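Response regulator receiver protein (Desulfuromonas acetoxidans, PDB 2ZAY) probably receives a phosphoryl group on its receiver domain and so relays a signal, as in other two-component response regulators of the CheY family. Local coordinates at residues L21-F33 and V113-L126. Residues are numbered along the deposited sequence; the frame is centred on the assembly and turned at random.
Sequences LAASISALSQEGF and VNAIRLSARIKRVL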
loop_
_atom_site.group_PDB
_atom_site.type_symbol
_atom_site.label_atom_id
_atom_site.label_comp_id
_atom_site.label_asym_id
_atom_site.label_seq_id
_atom_site.Cartn_x
_atom_site.Cartn_y
_atom_site.Cartn_z
ATOM N N LEU A 21 11.635 -6.008 -1.211
ATOM C CA LEU A 21 11.025 -5.592 0.049
ATOM C C LEU A 21 11.023 -6.702 1.094
ATOM O O LEU A 21 10.613 -6.487 2.235
ATOM C CB LEU A 21 9.589 -5.114 -0.190
ATOM C CG LEU A 21 9.456 -3.822 -1.001
ATOM C CD1 LEU A 21 7.996 -3.550 -1.324
ATOM C CD2 LEU A 21 10.058 -2.668 -0.211
ATOM N N ALA A 22 11.494 -7.882 0.699
ATOM C CA ALA A 22 11.544 -9.041 1.588
ATOM C C ALA A 22 12.018 -8.685 2.996
ATOM O O ALA A 22 11.430 -9.116 3.989
ATOM C CB ALA A 22 12.453 -10.111 0.987
ATOM N N ALA A 23 13.082 -7.892 3.073
ATOM C CA ALA A 23 13.646 -7.477 4.352
ATOM C C ALA A 23 12.630 -6.718 5.195
ATOM O O ALA A 23 12.407 -7.048 6.358
ATOM C CB ALA A 23 14.877 -6.607 4.116
ATOM N N SER A 24 12.019 -5.699 4.599
ATOM C CA SER A 24 11.024 -4.879 5.287
ATOM C C SER A 24 9.784 -5.677 5.663
ATOM O O SER A 24 9.247 -5.529 6.760
ATOM C CB SER A 24 10.620 -3.699 4.400
ATOM O OG SER A 24 11.745 -2.893 4.100
ATOM N N ILE A 25 9.328 -6.518 4.746
ATOM C CA ILE A 25 8.150 -7.342 4.979
ATOM C C ILE A 25 8.343 -8.275 6.176
ATOM O O ILE A 25 7.442 -8.438 6.997
ATOM C CB ILE A 25 7.815 -8.172 3.720
ATOM C CG1 ILE A 25 7.409 -7.228 2.583
ATOM C CG2 ILE A 25 6.706 -9.177 4.024
ATOM C CD1 ILE A 25 7.200 -7.912 1.251
ATOM N N SER A 26 9.523 -8.877 6.278
ATOM C CA SER A 26 9.812 -9.786 7.384
ATOM C C SER A 26 9.732 -9.059 8.719
ATOM O O SER A 26 9.222 -9.602 9.696
ATOM C CB SER A 26 11.205 -10.403 7.217
ATOM O OG SER A 26 11.263 -11.218 6.056
ATOM N N ALA A 27 10.228 -7.826 8.754
ATOM C CA ALA A 27 10.221 -7.029 9.977
ATOM C C ALA A 27 8.808 -6.683 10.438
ATOM O O ALA A 27 8.552 -6.564 11.636
ATOM C CB ALA A 27 11.033 -5.745 9.769
ATOM N N LEU A 28 7.895 -6.515 9.484
ATOM C CA LEU A 28 6.508 -6.180 9.800
ATOM C C LEU A 28 5.759 -7.370 10.383
ATOM O O LEU A 28 4.907 -7.212 11.257
ATOM C CB LEU A 28 5.780 -5.689 8.545
ATOM C CG LEU A 28 6.180 -4.308 8.023
ATOM C CD1 LEU A 28 5.401 -4.000 6.750
ATOM C CD2 LEU A 28 5.893 -3.250 9.087
ATOM N N SER A 29 6.074 -8.564 9.888
ATOM C CA SER A 29 5.424 -9.774 10.375
ATOM C C SER A 29 5.708 -9.835 11.859
ATOM O O SER A 29 4.817 -10.059 12.674
ATOM C CB SER A 29 6.007 -11.012 9.686
ATOM O OG SER A 29 5.987 -10.869 8.275
ATOM N N GLN A 30 6.971 -9.613 12.195
ATOM C CA GLN A 30 7.427 -9.624 13.573
ATOM C C GLN A 30 6.655 -8.597 14.394
ATOM O O GLN A 30 6.421 -8.785 15.584
ATOM C CB GLN A 30 8.923 -9.304 13.604
ATOM C CG GLN A 30 9.524 -9.196 14.988
ATOM C CD GLN A 30 11.030 -9.031 14.934
ATOM O OE1 GLN A 30 11.728 -9.831 14.309
ATOM N NE2 GLN A 30 11.539 -7.997 15.592
ATOM N N GLU A 31 6.265 -7.513 13.732
ATOM C CA GLU A 31 5.522 -6.425 14.355
ATOM C C GLU A 31 4.085 -6.853 14.646
ATOM O O GLU A 31 3.375 -6.193 15.401
ATOM C CB GLU A 31 5.513 -5.214 13.420
ATOM C CG GLU A 31 5.330 -3.878 14.108
ATOM C CD GLU A 31 6.616 -3.359 14.723
ATOM O OE1 GLU A 31 6.612 -2.225 15.244
ATOM O OE2 GLU A 31 7.633 -4.084 14.685
ATOM N N GLY A 32 3.655 -7.952 14.034
ATOM C CA GLY A 32 2.303 -8.435 14.248
ATOM C C GLY A 32 1.370 -8.218 13.068
ATOM O O GLY A 32 0.168 -8.457 13.169
ATOM N N PHE A 33 1.911 -7.759 11.947
ATOM C CA PHE A 33 1.096 -7.526 10.763
ATOM C C PHE A 33 0.998 -8.797 9.926
ATOM O O PHE A 33 1.975 -9.526 9.773
ATOM C CB PHE A 33 1.689 -6.396 9.911
ATOM C CG PHE A 33 1.703 -5.058 10.600
ATOM C CD1 PHE A 33 0.512 -4.455 10.997
ATOM C CD2 PHE A 33 2.905 -4.409 10.861
ATOM C CE1 PHE A 33 0.516 -3.222 11.648
ATOM C CE2 PHE A 33 2.925 -3.175 11.512
ATOM C CZ PHE A 33 1.724 -2.578 11.907
ATOM N N VAL A 113 12.614 1.547 1.070
ATOM C CA VAL A 113 11.804 1.388 2.262
ATOM C C VAL A 113 12.614 1.031 3.499
ATOM O O VAL A 113 13.505 0.183 3.456
ATOM C CB VAL A 113 10.746 0.292 2.051
ATOM C CG1 VAL A 113 9.893 0.137 3.302
ATOM C CG2 VAL A 113 9.885 0.636 0.849
ATOM N N ASN A 114 12.300 1.699 4.600
ATOM C CA ASN A 114 12.950 1.436 5.869
ATOM C C ASN A 114 11.878 0.834 6.776
ATOM O O ASN A 114 10.863 1.470 7.061
ATOM C CB ASN A 114 13.491 2.728 6.474
ATOM C CG ASN A 114 14.067 2.515 7.858
ATOM O OD1 ASN A 114 13.371 2.052 8.766
ATOM N ND2 ASN A 114 15.343 2.848 8.029
ATOM N N ALA A 115 12.108 -0.396 7.221
ATOM C CA ALA A 115 11.157 -1.100 8.074
ATOM C C ALA A 115 10.675 -0.321 9.302
ATOM O O ALA A 115 9.504 -0.394 9.656
ATOM C CB ALA A 115 11.750 -2.441 8.505
ATOM N N ILE A 116 11.566 0.419 9.957
ATOM C CA ILE A 116 11.177 1.186 11.143
ATOM C C ILE A 116 10.211 2.307 10.764
ATOM O O ILE A 116 9.213 2.548 11.449
ATOM C CB ILE A 116 12.412 1.799 11.850
ATOM C CG1 ILE A 116 13.316 0.680 12.380
ATOM C CG2 ILE A 116 11.973 2.699 12.997
ATOM C CD1 ILE A 116 14.603 1.179 13.030
ATOM N N ARG A 117 10.516 2.981 9.663
ATOM C CA ARG A 117 9.697 4.076 9.158
ATOM C C ARG A 117 8.351 3.552 8.664
ATOM O O ARG A 117 7.299 4.104 8.990
ATOM C CB ARG A 117 10.441 4.777 8.014
ATOM C CG ARG A 117 9.790 6.043 7.490
ATOM C CD ARG A 117 10.802 6.867 6.686
ATOM N NE ARG A 117 12.021 7.099 7.459
ATOM C CZ ARG A 117 13.034 7.862 7.060
ATOM N NH1 ARG A 117 12.985 8.478 5.887
ATOM N NH2 ARG A 117 14.099 8.010 7.834
ATOM N N LEU A 118 8.388 2.474 7.889
ATOM C CA LEU A 118 7.162 1.892 7.347
ATOM C C LEU A 118 6.219 1.422 8.452
ATOM O O LEU A 118 5.018 1.671 8.402
ATOM C CB LEU A 118 7.500 0.719 6.428
ATOM C CG LEU A 118 6.304 0.043 5.752
ATOM C CD1 LEU A 118 5.504 1.072 4.953
ATOM C CD2 LEU A 118 6.806 -1.064 4.839
ATOM N N SER A 119 6.775 0.744 9.450
ATOM C CA SER A 119 5.983 0.246 10.566
ATOM C C SER A 119 5.244 1.378 11.274
ATOM O O SER A 119 4.038 1.289 11.507
ATOM C CB SER A 119 6.880 -0.477 11.568
ATOM O OG SER A 119 6.135 -0.887 12.703
ATOM N N ALA A 120 5.972 2.435 11.623
ATOM C CA ALA A 120 5.378 3.580 12.305
ATOM C C ALA A 120 4.306 4.268 11.450
ATOM O O ALA A 120 3.285 4.713 11.969
ATOM C CB ALA A 120 6.468 4.582 12.674
ATOM N N ARG A 121 4.548 4.354 10.143
ATOM C CA ARG A 121 3.611 4.996 9.211
ATOM C C ARG A 121 2.301 4.214 9.128
ATOM O O ARG A 121 1.217 4.796 9.096
ATOM C CB ARG A 121 4.253 5.104 7.821
ATOM C CG ARG A 121 5.348 6.167 7.722
ATOM C CD ARG A 121 4.737 7.540 7.519
ATOM N NE ARG A 121 5.706 8.630 7.612
ATOM C CZ ARG A 121 5.376 9.912 7.499
ATOM N NH1 ARG A 121 4.111 10.246 7.283
ATOM N NH2 ARG A 121 6.298 10.860 7.618
ATOM N N ILE A 122 2.413 2.892 9.092
ATOM C CA ILE A 122 1.250 2.013 9.051
ATOM C C ILE A 122 0.458 2.187 10.344
ATOM O O ILE A 122 -0.751 2.428 10.318
ATOM C CB ILE A 122 1.683 0.528 8.922
ATOM C CG1 ILE A 122 2.309 0.296 7.544
ATOM C CG2 ILE A 122 0.486 -0.403 9.147
ATOM C CD1 ILE A 122 2.824 -1.119 7.323
ATOM N N LYS A 123 1.149 2.090 11.477
ATOM C CA LYS A 123 0.496 2.222 12.775
ATOM C C LYS A 123 -0.195 3.561 12.974
ATOM O O LYS A 123 -1.291 3.617 13.521
ATOM C CB LYS A 123 1.506 2.006 13.907
ATOM C CG LYS A 123 1.948 0.562 14.072
ATOM C CD LYS A 123 3.078 0.450 15.091
ATOM C CE LYS A 123 3.484 -1.002 15.300
ATOM N NZ LYS A 123 4.574 -1.123 16.308
ATOM N N ARG A 124 0.436 4.642 12.525
ATOM C CA ARG A 124 -0.175 5.950 12.704
ATOM C C ARG A 124 -1.527 6.020 12.002
ATOM O O ARG A 124 -2.497 6.530 12.559
ATOM C CB ARG A 124 0.731 7.059 12.170
ATOM C CG ARG A 124 0.302 8.432 12.662
ATOM C CD ARG A 124 0.487 8.540 14.177
ATOM N NE ARG A 124 -0.233 9.670 14.760
ATOM C CZ ARG A 124 -1.550 9.704 14.942
ATOM N NH1 ARG A 124 -2.295 8.664 14.588
ATOM N NH2 ARG A 124 -2.122 10.772 15.484
ATOM N N VAL A 125 -1.579 5.504 10.779
ATOM C CA VAL A 125 -2.802 5.504 9.992
ATOM C C VAL A 125 -3.857 4.608 10.624
ATOM O O VAL A 125 -5.034 4.964 10.677
ATOM C CB VAL A 125 -2.530 5.021 8.550
ATOM C CG1 VAL A 125 -3.844 4.768 7.822
ATOM C CG2 VAL A 125 -1.725 6.067 7.808
ATOM N N LEU A 126 -3.433 3.442 11.097
ATOM C CA LEU A 126 -4.362 2.513 11.722
ATOM C C LEU A 126 -4.929 3.125 13.004
ATOM O O LEU A 126 -6.115 2.996 13.281
ATOM C CB LEU A 126 -3.663 1.186 12.039
ATOM C CG LEU A 126 -3.163 0.353 10.849
ATOM C CD1 LEU A 126 -2.520 -0.946 11.363
ATOM C CD2 LEU A 126 -4.329 0.031 9.911
#
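E31 and K123 tie the end of segment 21-33 to helix 115-129 in a short salt bridge, K123 NZ meeting E31 OE1 at 2.5 Å on its anti side, 23° out of the carboxylate plane. S119 OG adds a weak bond to the same oxygen, at 2.9 Å. CG of E31 lies anti to its own N (chi1 -155°) and the chain then bends at chi2, which turns the carboxylate across the extended lysine. With an alanine here, the K123 ammonium is likely to lose its mate across the contact, and S119 OG this acceptor. Small side chains suit S24 and A115, where the backbones come nearest, 4.7 Å between CA atoms; A27 CB touches A115 CB at 3.6 Å. In this receiver domain, a CheY-like alpha/beta fold, the first and last helices lie side by side over one face of the parallel sheet, crossing at -49°. Beneath, forked L28 serves two sides, CD1 reaching L118 CD2 at 3.8 Å and the tip of I122, CD2 resting on S119. L21 CD2 presses tightly on V113 CG2, 3.5 Å away. Beyond the Schellman motif, whose positive phi suits G32, the broad ring of F33 takes K123 CG at its edge and spans I122, L126 and, on strand 9-14, W9 and I11.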